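Local coordinates for topoisomerase I-like protein (Leishmania donovani, PDB 2B9S) that probably relaxes supercoiled DNA by transiently nicking and resealing one strand, as the large subunit of a heterodimeric type IB topoisomerase, at residues D371-K374 and S375-D378; G379-A382 and K383-R386. All blocks are in the same frame, centred on the assembly; numbering follows the deposited sequence.

Contact 1 of 2, residues D371-K374 and S375-D378; sequences DHLK and SFMD. With nucleotides of chain C.
At the C-terminal end of helix 366-373, where the chain unwinds into the loop that leads to helix 384-400, the hydroxyl of Ser375 turns back on the carbonyl of His372. Ser375 OG gives its proton to His372 O at 2.6 Å, a short bond that arrives almost head-on, with a C=O...O angle of 166°. The same oxygen also accepts Ser375 N at 3.1 Å, from above the carbonyl plane, so one serine grips it with two bonds. A chi1 of 80° sets OG between the backbone N and the carbonyl carbon of its own residue, which brings it round to face the helix; a small hydroxyl suits this place because it can serve a carbonyl of the last turn. One residue on, Phe376 N bonds Leu373 O at 3.1 Å; both backbone bonds run from N-H to the carbonyl three residues earlier, so the chain tightens as the helix gives way to the loop.

The aromatic pair lies against helices 236-266 and 272-287. The flat ring of Phe376 offers its edge to the face of His372, an offset edge-to-face stack with planes at 81° and centroids 5.2 Å apart. Phe376 CE1 comes closest, 3.7 Å from His372 NE2, a nitrogen that is buried here and has no polar partner in the model. His372 turns its ring along the helix to meet the phenyl, CG lying opposite the backbone N, and Phe376 in turn rests on Ile259 and Met281.

Lys374 leaves in another direction, toward the DNA. Bent at chi2 and chi4, its long, flexible, charged chain brings NZ to 2.9 Å from OP1 of DT18 of chain C, while the carbonyls of Leu380 and Asn370 also accept from this ammonium group.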
ATOM      1  N   ASP D 371     -21.607   8.134   0.191  1.00 32.74           N
ATOM      2  CA  ASP D 371     -22.505   9.288   0.287  1.00 32.86           C
ATOM      3  C   ASP D 371     -23.573   9.080   1.365  1.00 33.30           C
ATOM      4  O   ASP D 371     -23.806   9.969   2.192  1.00 32.84           O
ATOM      5  CB  ASP D 371     -23.120   9.637  -1.073  1.00 34.28           C
ATOM      6  CG  ASP D 371     -22.120  10.329  -2.008  1.00 36.04           C
ATOM      7  OD1 ASP D 371     -21.026  10.691  -1.540  1.00 37.26           O
ATOM      8  OD2 ASP D 371     -22.414  10.521  -3.205  1.00 36.63           O
ATOM      9  N   HIS D 372     -24.181   7.896   1.390  1.00 32.94           N
ATOM     10  CA  HIS D 372     -25.131   7.572   2.446  1.00 35.10           C
ATOM     11  C   HIS D 372     -24.526   7.712   3.853  1.00 35.89           C
ATOM     12  O   HIS D 372     -25.169   8.248   4.751  1.00 37.97           O
ATOM     13  CB  HIS D 372     -25.727   6.177   2.255  1.00 34.14           C
ATOM     14  CG  HIS D 372     -26.790   5.834   3.253  1.00 34.24           C
ATOM     15  ND1 HIS D 372     -27.935   6.589   3.412  1.00 35.04           N
ATOM     16  CD2 HIS D 372     -26.891   4.809   4.135  1.00 34.35           C
ATOM     17  CE1 HIS D 372     -28.692   6.043   4.351  1.00 33.71           C
ATOM     18  NE2 HIS D 372     -28.079   4.964   4.807  1.00 33.29           N
ATOM     19  N   LEU D 373     -23.293   7.236   4.021  1.00 36.07           N
ATOM     20  CA  LEU D 373     -22.564   7.299   5.292  1.00 35.47           C
ATOM     21  C   LEU D 373     -22.314   8.725   5.817  1.00 34.35           C
ATOM     22  O   LEU D 373     -22.309   8.940   7.019  1.00 33.71           O
ATOM     23  CB  LEU D 373     -21.237   6.524   5.195  1.00 34.07           C
ATOM     24  CG  LEU D 373     -21.249   4.994   5.166  1.00 34.82           C
ATOM     25  CD1 LEU D 373     -19.823   4.432   5.000  1.00 33.06           C
ATOM     26  CD2 LEU D 373     -21.945   4.373   6.410  1.00 35.51           C
ATOM     27  N   LYS D 374     -22.098   9.675   4.915  1.00 36.37           N
ATOM     28  CA  LYS D 374     -21.972  11.098   5.271  1.00 39.02           C
ATOM     29  C   LYS D 374     -23.216  11.670   5.963  1.00 40.45           C
ATOM     30  O   LYS D 374     -23.136  12.711   6.604  1.00 40.98           O
ATOM     31  CB  LYS D 374     -21.697  11.951   4.029  1.00 39.73           C
ATOM     32  CG  LYS D 374     -20.443  11.622   3.268  1.00 40.96           C
ATOM     33  CD  LYS D 374     -19.186  11.756   4.118  1.00 42.89           C
ATOM     34  CE  LYS D 374     -17.948  11.383   3.303  1.00 42.79           C
ATOM     35  NZ  LYS D 374     -17.961   9.933   2.874  1.00 43.25           N
ATOM     36  N   SER D 375     -24.361  10.999   5.810  1.00 41.32           N
ATOM     37  CA  SER D 375     -25.618  11.422   6.429  1.00 41.01           C
ATOM     38  C   SER D 375     -25.642  11.161   7.939  1.00 41.70           C
ATOM     39  O   SER D 375     -26.418  11.792   8.660  1.00 42.51           O
ATOM     40  CB  SER D 375     -26.817  10.744   5.747  1.00 40.95           C
ATOM     41  OG  SER D 375     -26.999   9.408   6.205  1.00 39.38           O
ATOM     42  N   PHE D 376     -24.792  10.240   8.400  1.00 41.65           N
ATOM     43  CA  PHE D 376     -24.669   9.894   9.824  1.00 41.88           C
ATOM     44  C   PHE D 376     -23.604  10.704  10.568  1.00 42.48           C
ATOM     45  O   PHE D 376     -23.732  10.940  11.770  1.00 43.57           O
ATOM     46  CB  PHE D 376     -24.315   8.413   9.995  1.00 40.14           C
ATOM     47  CG  PHE D 376     -25.346   7.470   9.469  1.00 39.69           C
ATOM     48  CD1 PHE D 376     -25.109   6.744   8.302  1.00 39.33           C
ATOM     49  CD2 PHE D 376     -26.552   7.281  10.146  1.00 40.84           C
ATOM     50  CE1 PHE D 376     -26.046   5.842   7.810  1.00 39.44           C
ATOM     51  CE2 PHE D 376     -27.520   6.384   9.651  1.00 40.63           C
ATOM     52  CZ  PHE D 376     -27.254   5.655   8.483  1.00 40.30           C
ATOM     53  N   MET D 377     -22.544  11.090   9.855  1.00 42.41           N
ATOM     54  CA  MET D 377     -21.340  11.666  10.444  1.00 40.76           C
ATOM     55  C   MET D 377     -20.472  12.254   9.337  1.00 41.45           C
ATOM     56  O   MET D 377     -20.320  11.659   8.269  1.00 41.98           O
ATOM     57  CB  MET D 377     -20.594  10.576  11.215  1.00 41.18           C
ATOM     58  CG  MET D 377     -19.219  10.940  11.748  1.00 40.69           C
ATOM     59  SD  MET D 377     -18.380   9.454  12.348  1.00 40.80           S
ATOM     60  CE  MET D 377     -16.675   9.911  12.045  1.00 40.93           C
ATOM     61  N   ASP D 378     -19.920  13.438   9.579  1.00 43.47           N
ATOM     62  CA  ASP D 378     -19.039  14.101   8.620  1.00 44.31           C
ATOM     63  C   ASP D 378     -17.725  13.340   8.453  1.00 43.74           C
ATOM     64  O   ASP D 378     -17.127  12.872   9.438  1.00 44.12           O
ATOM     65  CB  ASP D 378     -18.765  15.552   9.041  1.00 48.46           C
ATOM     66  CG  ASP D 378     -20.036  16.397   9.095  1.00 51.50           C
ATOM     67  OD1 ASP D 378     -21.012  16.080   8.364  1.00 52.58           O
ATOM     68  OD2 ASP D 378     -20.062  17.375   9.877  1.00 53.19           O
TER
ATOM     69  P    DT C  18     -15.108  10.514   0.158  1.00 28.63           P
ATOM     70  OP1  DT C  18     -15.422  10.302   1.571  1.00 29.76           O
ATOM     71  OP2  DT C  18     -16.128  10.092  -0.834  1.00 30.68           O
ATOM     72  O5'  DT C  18     -14.740  12.048  -0.126  1.00 29.83           O
ATOM     73  C5'  DT C  18     -13.425  12.556   0.108  1.00 31.86           C
ATOM     74  C4'  DT C  18     -12.910  13.371  -1.071  1.00 32.06           C
ATOM     75  O4'  DT C  18     -12.473  12.482  -2.122  1.00 29.10           O
ATOM     76  C3'  DT C  18     -13.928  14.319  -1.709  1.00 32.81           C
ATOM     77  O3'  DT C  18     -13.454  15.661  -1.557  1.00 36.46           O
ATOM     78  C2'  DT C  18     -14.017  13.908  -3.178  1.00 29.05           C
ATOM     79  C1'  DT C  18     -12.729  13.106  -3.370  1.00 26.81           C
ATOM     80  N1   DT C  18     -12.804  12.005  -4.365  1.00 24.34           N
ATOM     81  C2   DT C  18     -11.915  11.996  -5.411  1.00 25.43           C
ATOM     82  O2   DT C  18     -11.086  12.864  -5.583  1.00 23.68           O
ATOM     83  N3   DT C  18     -12.062  10.935  -6.275  1.00 24.03           N
ATOM     84  C4   DT C  18     -12.969   9.900  -6.184  1.00 23.42           C
ATOM     85  O4   DT C  18     -12.977   8.996  -7.024  1.00 23.49           O
ATOM     86  C5   DT C  18     -13.876   9.979  -5.060  1.00 23.17           C
ATOM     87  C7   DT C  18     -15.005   8.989  -4.860  1.00 22.20           C
ATOM     88  C6   DT C  18     -13.739  11.008  -4.225  1.00 21.81           C
TER

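Contact 2 of 2, residues G379-A382 and K383-R386; sequences GLSA and KVFR. With VO4 (vanadate ion), chain F; nucleotides of chain C; nucleotides of chain A.
Arg386 NH2 donates to O1 of the vanadate ion at 2.8 Å, nearly straight at 167°, with the oxygen in the guanidinium plane at its edge. This is the transition-state pocket of a type IB topoisomerase: O3' of DT10 of chain A binds vanadium at 1.8 Å, and His429 and Arg290 also bond the ion. Arginine suits the place because its planar group serves several acceptors at once; NH2 also bonds Cys427 O, and NE bonds the hydroxyl of Tyr22 of the other protein chain.

Two DNA phosphates are held by the preceding turn. OP1 of DC17 of chain C accepts both Ser381 OG and the backbone Lys383 N, each at 2.8 Å; the short serine side chain lets the phosphate come close to the backbone. The Lys383 side chain starts between its own N and carbonyl carbon (chi1 76°) and kinks further out, and its length lets NZ reach OP1 of DT10 of chain A, 2.9 Å distant, linking the turn to the nucleotide on the vanadate.

Behind these polar groups, residues 381-384 form a type I beta turn, closed by Val384 N to Ser381 O at 3.3 Å, that leads into helix 384-400. Gly379, at a phi of 76°, suits the bend before it. Branched Leu380 lays CD1 against Val384 CG1 at 4.0 Å and more loosely against the Phe385 ring. These apolar groups meet Leu252 of helix 236-266, while Phe385 and Ala382 face Ile284 of helix 272-287 and helix 366-373 supplies Leu373 and Leu369.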
ATOM      1  N   GLY D 379     -17.287  13.209   7.202  1.00 41.72           N
ATOM      2  CA  GLY D 379     -16.078  12.456   6.886  1.00 38.21           C
ATOM      3  C   GLY D 379     -16.211  10.936   6.921  1.00 36.68           C
ATOM      4  O   GLY D 379     -15.259  10.247   6.586  1.00 38.48           O
ATOM      5  N   LEU D 380     -17.368  10.401   7.309  1.00 33.18           N
ATOM      6  CA  LEU D 380     -17.517   8.951   7.429  1.00 31.50           C
ATOM      7  C   LEU D 380     -17.515   8.229   6.067  1.00 31.48           C
ATOM      8  O   LEU D 380     -18.203   8.621   5.129  1.00 31.17           O
ATOM      9  CB  LEU D 380     -18.755   8.574   8.255  1.00 31.41           C
ATOM     10  CG  LEU D 380     -18.946   7.094   8.619  1.00 30.26           C
ATOM     11  CD1 LEU D 380     -17.864   6.585   9.564  1.00 29.37           C
ATOM     12  CD2 LEU D 380     -20.338   6.814   9.170  1.00 30.20           C
ATOM     13  N   SER D 381     -16.709   7.179   5.977  1.00 30.03           N
ATOM     14  CA  SER D 381     -16.561   6.411   4.747  1.00 28.68           C
ATOM     15  C   SER D 381     -16.253   5.005   5.192  1.00 25.84           C
ATOM     16  O   SER D 381     -16.029   4.792   6.376  1.00 24.06           O
ATOM     17  CB  SER D 381     -15.447   6.987   3.844  1.00 29.18           C
ATOM     18  OG  SER D 381     -14.166   6.744   4.385  1.00 30.47           O
ATOM     19  N   ALA D 382     -16.263   4.050   4.260  1.00 24.17           N
ATOM     20  CA  ALA D 382     -16.148   2.633   4.598  1.00 24.51           C
ATOM     21  C   ALA D 382     -14.840   2.202   5.253  1.00 24.57           C
ATOM     22  O   ALA D 382     -14.835   1.218   6.011  1.00 25.93           O
ATOM     23  CB  ALA D 382     -16.461   1.744   3.378  1.00 24.09           C
ATOM     24  N   LYS D 383     -13.737   2.896   4.955  1.00 24.37           N
ATOM     25  CA  LYS D 383     -12.423   2.456   5.444  1.00 22.70           C
ATOM     26  C   LYS D 383     -12.344   2.682   6.941  1.00 24.53           C
ATOM     27  O   LYS D 383     -11.613   1.986   7.645  1.00 24.06           O
ATOM     28  CB  LYS D 383     -11.256   3.124   4.694  1.00 20.81           C
ATOM     29  CG  LYS D 383     -10.969   4.594   5.070  1.00 23.17           C
ATOM     30  CD  LYS D 383      -9.793   5.183   4.271  1.00 23.03           C
ATOM     31  CE  LYS D 383      -8.438   4.794   4.874  1.00 24.14           C
ATOM     32  NZ  LYS D 383      -8.176   5.429   6.233  1.00 24.70           N
ATOM     33  N   VAL D 384     -13.138   3.644   7.416  1.00 27.74           N
ATOM     34  CA  VAL D 384     -13.183   4.034   8.833  1.00 28.72           C
ATOM     35  C   VAL D 384     -13.684   2.893   9.735  1.00 28.73           C
ATOM     36  O   VAL D 384     -13.220   2.755  10.876  1.00 30.59           O
ATOM     37  CB  VAL D 384     -14.023   5.357   9.049  1.00 28.99           C
ATOM     38  CG1 VAL D 384     -14.033   5.781  10.523  1.00 29.15           C
ATOM     39  CG2 VAL D 384     -13.484   6.484   8.196  1.00 26.92           C
ATOM     40  N   PHE D 385     -14.615   2.077   9.225  1.00 28.87           N
ATOM     41  CA  PHE D 385     -15.114   0.905   9.964  1.00 28.70           C
ATOM     42  C   PHE D 385     -14.025  -0.112  10.217  1.00 29.90           C
ATOM     43  O   PHE D 385     -14.085  -0.923  11.158  1.00 30.51           O
ATOM     44  CB  PHE D 385     -16.250   0.225   9.200  1.00 29.78           C
ATOM     45  CG  PHE D 385     -17.584   0.893   9.371  1.00 28.56           C
ATOM     46  CD1 PHE D 385     -17.968   1.925   8.524  1.00 28.45           C
ATOM     47  CD2 PHE D 385     -18.454   0.485  10.393  1.00 28.50           C
ATOM     48  CE1 PHE D 385     -19.217   2.546   8.676  1.00 30.10           C
ATOM     49  CE2 PHE D 385     -19.700   1.094  10.563  1.00 29.36           C
ATOM     50  CZ  PHE D 385     -20.087   2.129   9.712  1.00 29.17           C
ATOM     51  N   ARG D 386     -13.026  -0.083   9.358  1.00 29.42           N
ATOM     52  CA  ARG D 386     -11.951  -1.047   9.418  1.00 30.98           C
ATOM     53  C   ARG D 386     -10.963  -0.638  10.529  1.00 30.76           C
ATOM     54  O   ARG D 386     -10.515  -1.481  11.319  1.00 29.16           O
ATOM     55  CB  ARG D 386     -11.295  -1.128   8.036  1.00 29.76           C
ATOM     56  CG  ARG D 386     -10.736  -2.446   7.698  1.00 29.87           C
ATOM     57  CD  ARG D 386     -10.229  -2.450   6.238  1.00 29.57           C
ATOM     58  NE  ARG D 386      -9.058  -3.305   6.132  1.00 25.24           N
ATOM     59  CZ  ARG D 386      -9.098  -4.624   6.038  1.00 25.51           C
ATOM     60  NH1 ARG D 386     -10.262  -5.268   6.014  1.00 25.74           N
ATOM     61  NH2 ARG D 386      -7.969  -5.301   5.927  1.00 25.04           N
TER
HETATM   62  V   VO4 F 301      -5.476  -2.399   4.596  1.00 20.93           V
HETATM   63  O1  VO4 F 301      -5.583  -3.891   5.483  1.00 22.83           O
HETATM   64  O2  VO4 F 301      -6.781  -1.832   3.554  1.00 19.44           O
ATOM     65  P    DC C  17     -13.278   4.413   1.320  1.00 20.09           P
ATOM     66  OP1  DC C  17     -13.443   4.589   2.785  1.00 25.08           O
ATOM     67  OP2  DC C  17     -14.320   3.720   0.569  1.00 21.69           O
ATOM     68  O5'  DC C  17     -13.121   5.867   0.733  1.00 21.45           O
ATOM     69  C5'  DC C  17     -12.250   6.840   1.283  1.00 22.53           C
ATOM     70  C4'  DC C  17     -12.262   7.986   0.299  1.00 22.93           C
ATOM     71  O4'  DC C  17     -11.482   7.618  -0.866  1.00 23.26           O
ATOM     72  C3'  DC C  17     -13.643   8.361  -0.245  1.00 24.34           C
ATOM     73  O3'  DC C  17     -13.744   9.762  -0.161  1.00 28.88           O
ATOM     74  C2'  DC C  17     -13.583   7.985  -1.717  1.00 22.96           C
ATOM     75  C1'  DC C  17     -12.100   8.221  -2.003  1.00 20.87           C
ATOM     76  N1   DC C  17     -11.591   7.594  -3.269  1.00 19.53           N
ATOM     77  C2   DC C  17     -10.588   8.245  -3.987  1.00 21.20           C
ATOM     78  O2   DC C  17     -10.146   9.338  -3.553  1.00 22.60           O
ATOM     79  N3   DC C  17     -10.125   7.673  -5.137  1.00 18.37           N
ATOM     80  C4   DC C  17     -10.635   6.512  -5.571  1.00 17.82           C
ATOM     81  N4   DC C  17     -10.148   6.035  -6.718  1.00 18.33           N
ATOM     82  C5   DC C  17     -11.666   5.821  -4.871  1.00 17.91           C
ATOM     83  C6   DC C  17     -12.104   6.386  -3.729  1.00 20.54           C
TER
ATOM     84  P    DT A  10      -4.704   4.116   6.552  1.00 24.45           P
ATOM     85  OP1  DT A  10      -5.996   3.800   7.154  1.00 21.37           O
ATOM     86  OP2  DT A  10      -3.486   4.429   7.348  1.00 25.80           O
ATOM     87  O5'  DT A  10      -4.283   2.874   5.638  1.00 24.12           O
ATOM     88  C5'  DT A  10      -5.258   2.030   4.994  1.00 21.60           C
ATOM     89  C4'  DT A  10      -4.564   0.899   4.272  1.00 22.46           C
ATOM     90  O4'  DT A  10      -3.601   1.392   3.311  1.00 25.17           O
ATOM     91  C3'  DT A  10      -3.733  -0.033   5.157  1.00 23.88           C
ATOM     92  O3'  DT A  10      -4.067  -1.340   4.803  1.00 24.53           O
ATOM     93  C2'  DT A  10      -2.270   0.213   4.810  1.00 23.12           C
ATOM     94  C1'  DT A  10      -2.445   0.545   3.342  1.00 21.84           C
ATOM     95  N1   DT A  10      -1.342   1.286   2.694  1.00 22.04           N
ATOM     96  C2   DT A  10      -0.864   0.818   1.479  1.00 20.27           C
ATOM     97  O2   DT A  10      -1.276  -0.187   0.938  1.00 21.13           O
ATOM     98  N3   DT A  10       0.134   1.575   0.924  1.00 19.38           N
ATOM     99  C4   DT A  10       0.698   2.735   1.451  1.00 19.37           C
ATOM    100  O4   DT A  10       1.590   3.334   0.842  1.00 20.95           O
ATOM    101  C5   DT A  10       0.172   3.165   2.725  1.00 19.37           C
ATOM    102  C7   DT A  10       0.784   4.331   3.469  1.00 20.13           C
ATOM    103  C6   DT A  10      -0.827   2.441   3.278  1.00 20.34           C
TER

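In the fold
Contacts 1 and 2 form one unbroken run from the end of helix 366-373 to the start of helix 384-400, their centres about 10 Å apart. They meet where Lys374 NZ lies 2.6 Å from Leu380 O, a probable hydrogen bond, and where Leu373 CD1 packs 3.6 Å from the carbonyl carbon (C) of Ser381. Contact 1 is the more peripheral, its centre about 26 Å from that of the chain against about 18 Å for contact 2. Together they grip consecutive phosphates of chain C, those of DT18 and DC17, while residues 383-386 continue to chain A and the vanadate, joining DNA grip to the active site.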